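Local structure of putative PAS/PAC sensor protein (6HMJ) at residues 296-299 against 300-303; 352-355 against 356-360. The protein acts as a blue-light receptor of the light-oxygen-voltage class, carrying flavin mononucleotide and mediating RNA binding and translational regulation. All coordinates share one frame; numbering follows the deposited sequence.

Contact 1: 296-299 against 300-303. With FMN (flavin mononucleotide), chain E.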
loop_
_atom_site.group_PDB
_atom_site.type_symbol
_atom_site.label_atom_id
_atom_site.label_comp_id
_atom_site.label_asym_id
_atom_site.label_seq_id
_atom_site.Cartn_x
_atom_site.Cartn_y
_atom_site.Cartn_z
ATOM N N GLU A 296 -35.251 2.069 16.519
ATOM C CA GLU A 296 -34.190 2.436 17.451
ATOM C C GLU A 296 -34.691 3.440 18.482
ATOM O O GLU A 296 -34.367 3.333 19.671
ATOM C CB GLU A 296 -32.992 2.991 16.681
ATOM C CG GLU A 296 -32.264 1.934 15.860
ATOM C CD GLU A 296 -31.156 2.509 14.994
ATOM O OE1 GLU A 296 -30.703 3.641 15.269
ATOM O OE2 GLU A 296 -30.742 1.827 14.031
ATOM N N ARG A 297 -35.486 4.424 18.049
ATOM C CA ARG A 297 -36.026 5.398 18.989
ATOM C C ARG A 297 -36.904 4.707 20.025
ATOM O O ARG A 297 -36.796 4.969 21.229
ATOM C CB ARG A 297 -36.841 6.468 18.256
ATOM C CG ARG A 297 -36.181 7.090 17.027
ATOM C CD ARG A 297 -36.453 8.590 16.917
ATOM N NE ARG A 297 -37.755 8.976 17.459
ATOM C CZ ARG A 297 -38.907 8.907 16.801
ATOM N NH1 ARG A 297 -38.945 8.460 15.555
ATOM N NH2 ARG A 297 -40.028 9.286 17.400
ATOM N N SER A 298 -37.783 3.814 19.568
ATOM C CA SER A 298 -38.688 3.125 20.478
ATOM C C SER A 298 -37.923 2.318 21.520
ATOM O O SER A 298 -38.320 2.269 22.689
ATOM C CB SER A 298 -39.628 2.219 19.685
ATOM O OG SER A 298 -40.522 1.542 20.548
ATOM N N ALA A 299 -36.821 1.682 21.117
ATOM C CA ALA A 299 -36.018 0.930 22.074
ATOM C C ALA A 299 -35.484 1.839 23.171
ATOM O O ALA A 299 -35.514 1.482 24.355
ATOM C CB ALA A 299 -34.870 0.227 21.352
ATOM N N ILE A 300 -35.010 3.027 22.798
ATOM C CA ILE A 300 -34.502 3.973 23.786
ATOM C C ILE A 300 -35.631 4.448 24.693
ATOM O O ILE A 300 -35.504 4.447 25.923
ATOM C CB ILE A 300 -33.808 5.152 23.080
ATOM C CG1 ILE A 300 -32.655 4.643 22.205
ATOM C CG2 ILE A 300 -33.300 6.154 24.098
ATOM C CD1 ILE A 300 -32.121 5.668 21.221
ATOM N N ARG A 301 -36.754 4.863 24.098
ATOM C CA ARG A 301 -37.906 5.299 24.882
ATOM C C ARG A 301 -38.311 4.247 25.905
ATOM O O ARG A 301 -38.535 4.559 27.080
ATOM C CB ARG A 301 -39.076 5.611 23.944
ATOM C CG ARG A 301 -39.012 6.985 23.304
ATOM C CD ARG A 301 -40.327 7.371 22.632
ATOM N NE ARG A 301 -40.345 6.989 21.218
ATOM C CZ ARG A 301 -40.912 5.892 20.721
ATOM N NH1 ARG A 301 -41.535 5.027 21.512
ATOM N NH2 ARG A 301 -40.855 5.661 19.416
ATOM N N SER A 302 -38.400 2.987 25.476
ATOM C CA SER A 302 -38.848 1.934 26.379
ATOM C C SER A 302 -37.868 1.745 27.531
ATOM O O SER A 302 -38.278 1.620 28.691
ATOM C CB SER A 302 -39.028 0.628 25.605
ATOM O OG SER A 302 -39.877 -0.265 26.303
ATOM N N ALA A 303 -36.566 1.724 27.230
ATOM C CA ALA A 303 -35.563 1.583 28.280
ATOM C C ALA A 303 -35.688 2.704 29.302
ATOM O O ALA A 303 -35.694 2.460 30.515
ATOM C CB ALA A 303 -34.162 1.569 27.664
HETATM N N1 FMN E . -30.178 10.101 21.504
HETATM C C2 FMN E . -29.256 10.260 20.528
HETATM O O2 FMN E . -29.561 9.967 19.353
HETATM N N3 FMN E . -28.018 10.722 20.772
HETATM C C4 FMN E . -27.602 11.059 21.996
HETATM O O4 FMN E . -26.443 11.485 22.184
HETATM C C4A FMN E . -28.549 10.916 23.121
HETATM N N5 FMN E . -28.210 11.235 24.385
HETATM C C5A FMN E . -29.103 11.091 25.392
HETATM C C6 FMN E . -28.716 11.426 26.685
HETATM C C7 FMN E . -29.607 11.294 27.740
HETATM C C7M FMN E . -29.169 11.666 29.132
HETATM C C8 FMN E . -30.980 10.783 27.484
HETATM C C8M FMN E . -31.977 10.618 28.599
HETATM C C9 FMN E . -31.366 10.443 26.196
HETATM C C9A FMN E . -30.481 10.576 25.130
HETATM N N10 FMN E . -30.849 10.240 23.801
HETATM C C10 FMN E . -29.893 10.400 22.788
HETATM C "C1'" FMN E . -32.166 9.714 23.425
HETATM C "C2'" FMN E . -33.075 10.830 22.954
HETATM O "O2'" FMN E . -32.839 12.028 23.697
HETATM C "C3'" FMN E . -34.518 10.398 23.131
HETATM O "O3'" FMN E . -34.747 10.105 24.518
HETATM C "C4'" FMN E . -34.880 9.163 22.321
HETATM O "O4'" FMN E . -34.635 9.392 20.933
HETATM C "C5'" FMN E . -36.345 8.872 22.611
HETATM O "O5'" FMN E . -37.093 8.669 21.420
HETATM P P FMN E . -38.025 9.854 20.869
HETATM O O1P FMN E . -38.604 9.249 19.616
HETATM O O2P FMN E . -39.015 10.082 21.986
HETATM O O3P FMN E . -37.096 11.028 20.675
#
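Arg301 reaches back over Ser298, one turn earlier in the same helix, while its NE turns to the flavin phosphate. Its CB rests against two carbonyl oxygens of the preceding turn, 3.6 Å from Arg297 O. With CG set anti to its own carbonyl carbon (chi1 -82°), the chain leaves the helix on the cofactor side, and CG comes 3.2 Å from FMN O5'. CD then lies beside another phosphate oxygen, FMN O2P. From NE a straight but long and weak hydrogen bond runs to FMN O1P, at 3.3 Å, though the placing of O1P is uncertain. A bend at chi3 swings the guanidinium back over the helix, one face on the backbone of Ser298, with NH2 3.5 Å from Ser298 CA.

Helix 294-305 is the one that leads into strand 310-317 in this PAS-fold light-oxygen-voltage domain, and it illustrates how such domains hold the flavin's ribityl phosphate with arginines. Arg297, one turn before Arg301, presents the edge of its guanidinium to the same oxygen. NE and, more weakly, NH2 are modelled as donors to FMN O1P, but that oxygen sits too close to Arg297 for the lengths to be trusted. The two NH2 groups are 4.2 Å apart, and the phosphate between these arginines probably offsets their like charges. Gln288 and Arg285 add further hydrogen bonds to the cofactor.

Beneath the polar grip, Ile300 CG2 meets the ribityl chain, 3.8 Å from FMN C1'. Ile300 also packs on Thr312 and Thr214. The backbone that spaces these groups is regular: Arg301 N donates to Arg297 O at 2.9 Å, and Ser302 N to Ser298 O likewise.

Contact 2: 352-355 against 356-360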
loop_
_atom_site.group_PDB
_atom_site.type_symbol
_atom_site.label_atom_id
_atom_site.label_comp_id
_atom_site.label_asym_id
_atom_site.label_seq_id
_atom_site.Cartn_x
_atom_site.Cartn_y
_atom_site.Cartn_z
ATOM N N GLU A 352 -14.315 4.863 14.486
ATOM C CA GLU A 352 -13.226 4.014 14.007
ATOM C C GLU A 352 -13.432 2.561 14.416
ATOM O O GLU A 352 -13.188 1.645 13.624
ATOM C CB GLU A 352 -11.891 4.530 14.534
ATOM C CG GLU A 352 -11.447 5.834 13.909
ATOM C CD GLU A 352 -11.056 5.667 12.455
ATOM O OE1 GLU A 352 -11.889 5.972 11.575
ATOM O OE2 GLU A 352 -9.913 5.228 12.189
ATOM N N ARG A 353 -13.880 2.329 15.650
ATOM C CA ARG A 353 -14.170 0.967 16.086
ATOM C C ARG A 353 -15.299 0.365 15.259
ATOM O O ARG A 353 -15.219 -0.789 14.822
ATOM C CB ARG A 353 -14.517 0.963 17.574
ATOM C CG ARG A 353 -14.713 -0.418 18.167
ATOM C CD ARG A 353 -16.182 -0.753 18.311
ATOM N NE ARG A 353 -16.806 -0.015 19.402
ATOM C CZ ARG A 353 -18.114 0.023 19.630
ATOM N NH1 ARG A 353 -18.954 -0.636 18.841
ATOM N NH2 ARG A 353 -18.582 0.722 20.652
ATOM N N VAL A 354 -16.371 1.132 15.043
ATOM C CA VAL A 354 -17.505 0.634 14.271
ATOM C C VAL A 354 -17.086 0.348 12.836
ATOM O O VAL A 354 -17.521 -0.639 12.231
ATOM C CB VAL A 354 -18.674 1.636 14.329
ATOM C CG1 VAL A 354 -19.681 1.359 13.215
ATOM C CG2 VAL A 354 -19.352 1.577 15.689
ATOM N N GLU A 355 -16.248 1.213 12.263
ATOM C CA GLU A 355 -15.795 1.006 10.892
ATOM C C GLU A 355 -15.050 -0.316 10.757
ATOM O O GLU A 355 -15.224 -1.038 9.766
ATOM C CB GLU A 355 -14.911 2.172 10.453
ATOM C CG GLU A 355 -14.924 2.420 8.954
ATOM C CD GLU A 355 -16.248 2.965 8.469
ATOM O OE1 GLU A 355 -16.659 4.039 8.952
ATOM O OE2 GLU A 355 -16.877 2.310 7.612
ATOM N N ARG A 356 -14.211 -0.650 11.741
ATOM C CA ARG A 356 -13.536 -1.943 11.731
ATOM C C ARG A 356 -14.533 -3.081 11.912
ATOM O O ARG A 356 -14.513 -4.063 11.162
ATOM C CB ARG A 356 -12.472 -1.992 12.826
ATOM C CG ARG A 356 -11.743 -3.330 12.921
ATOM C CD ARG A 356 -10.705 -3.317 14.029
ATOM N NE ARG A 356 -9.906 -4.539 14.058
ATOM C CZ ARG A 356 -10.148 -5.585 14.846
ATOM N NH1 ARG A 356 -11.174 -5.578 15.687
ATOM N NH2 ARG A 356 -9.355 -6.646 14.793
ATOM N N ASP A 357 -15.413 -2.968 12.911
ATOM C CA ASP A 357 -16.405 -4.010 13.143
ATOM C C ASP A 357 -17.200 -4.321 11.881
ATOM O O ASP A 357 -17.577 -5.476 11.653
ATOM C CB ASP A 357 -17.355 -3.592 14.269
ATOM C CG ASP A 357 -16.644 -3.416 15.602
ATOM O OD1 ASP A 357 -15.587 -4.048 15.808
ATOM O OD2 ASP A 357 -17.148 -2.648 16.447
ATOM N N GLN A 358 -17.466 -3.308 11.049
ATOM C CA GLN A 358 -18.274 -3.528 9.856
ATOM C C GLN A 358 -17.509 -4.324 8.806
ATOM O O GLN A 358 -18.075 -5.214 8.163
ATOM C CB GLN A 358 -18.752 -2.188 9.293
ATOM C CG GLN A 358 -19.927 -1.599 10.057
ATOM C CD GLN A 358 -20.425 -0.293 9.467
ATOM O OE1 GLN A 358 -19.657 0.477 8.892
ATOM N NE2 GLN A 358 -21.723 -0.046 9.595
ATOM N N GLN A 359 -16.219 -4.028 8.620
ATOM C CA GLN A 359 -15.406 -4.852 7.733
ATOM C C GLN A 359 -15.344 -6.284 8.251
ATOM O O GLN A 359 -15.525 -7.242 7.492
ATOM C CB GLN A 359 -14.000 -4.268 7.595
ATOM C CG GLN A 359 -13.952 -2.840 7.067
ATOM C CD GLN A 359 -14.381 -2.732 5.614
ATOM O OE1 GLN A 359 -14.266 -3.687 4.846
ATOM N NE2 GLN A 359 -14.867 -1.557 5.227
ATOM N N LEU A 360 -15.099 -6.445 9.554
ATOM C CA LEU A 360 -15.110 -7.774 10.154
ATOM C C LEU A 360 -16.463 -8.443 9.959
ATOM O O LEU A 360 -16.537 -9.665 9.785
ATOM C CB LEU A 360 -14.765 -7.684 11.640
ATOM C CG LEU A 360 -13.321 -7.316 12.000
ATOM C CD1 LEU A 360 -13.151 -7.226 13.511
ATOM C CD2 LEU A 360 -12.335 -8.310 11.421
#
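Arg353 and Asp357, four residues apart on one helix, form a long salt bridge, with NH1 3.6 Å from OD2. The carboxylate oxygen meets the edge of the guanidinium, the two planes being 37° apart, although the placing of OD2 is uncertain. The firmer partner of Arg353 is Glu327, whose OE1 forms a salt bridge with NH2. An alanine in place of Asp357 would probably leave Arg353 NH1 without this carboxylate and its guanidinium relying more on Glu327.

The other polar ends look outward for their partners. Glu352 accepts from the backbone N of Arg193 and of Arg194, and Glu355 OE2 is paired with Ser197 OG. Gln358, extended beyond CG, gives NE2 to Ser209 O, while its CD passes 4.2 Å from Val354 CG1. Arg356 donates from NE and NH2 to the carbonyls of Phe150 and Asp151, and Gln359 OE1 accepts from His164. Main-chain groups are met within the helix, Asp357 N to Arg353 O at 2.9 Å.

Helix 351-372 thus lies with Val354 and Gln358 on Trp325 of strand 323-334, with Glu355 and Arg356 against helix 192-202, and with Leu360 on Val152.

In the fold
The two contacts show a receptor's cofactor grip and its outgoing helix as separate parts of one chain, a flavin pocket and the helix that follows the sheet. Contact 1 touches the flavin mononucleotide directly, whereas in contact 2 the side chain of Arg353 stays about 13 Å from it and that of Val354 about 9 Å from the side chain of Asn326, a flavin-binding residue. Their centres are 24 Å apart, with nearest atoms about 10 Å apart. Between them in the chain run strands 310-317, 323-334 and 340-346 of the antiparallel sheet. The helix of contact 2 also packs against the ANTAR range, consistent with a route from the flavin domain to the probable RNA-binding part.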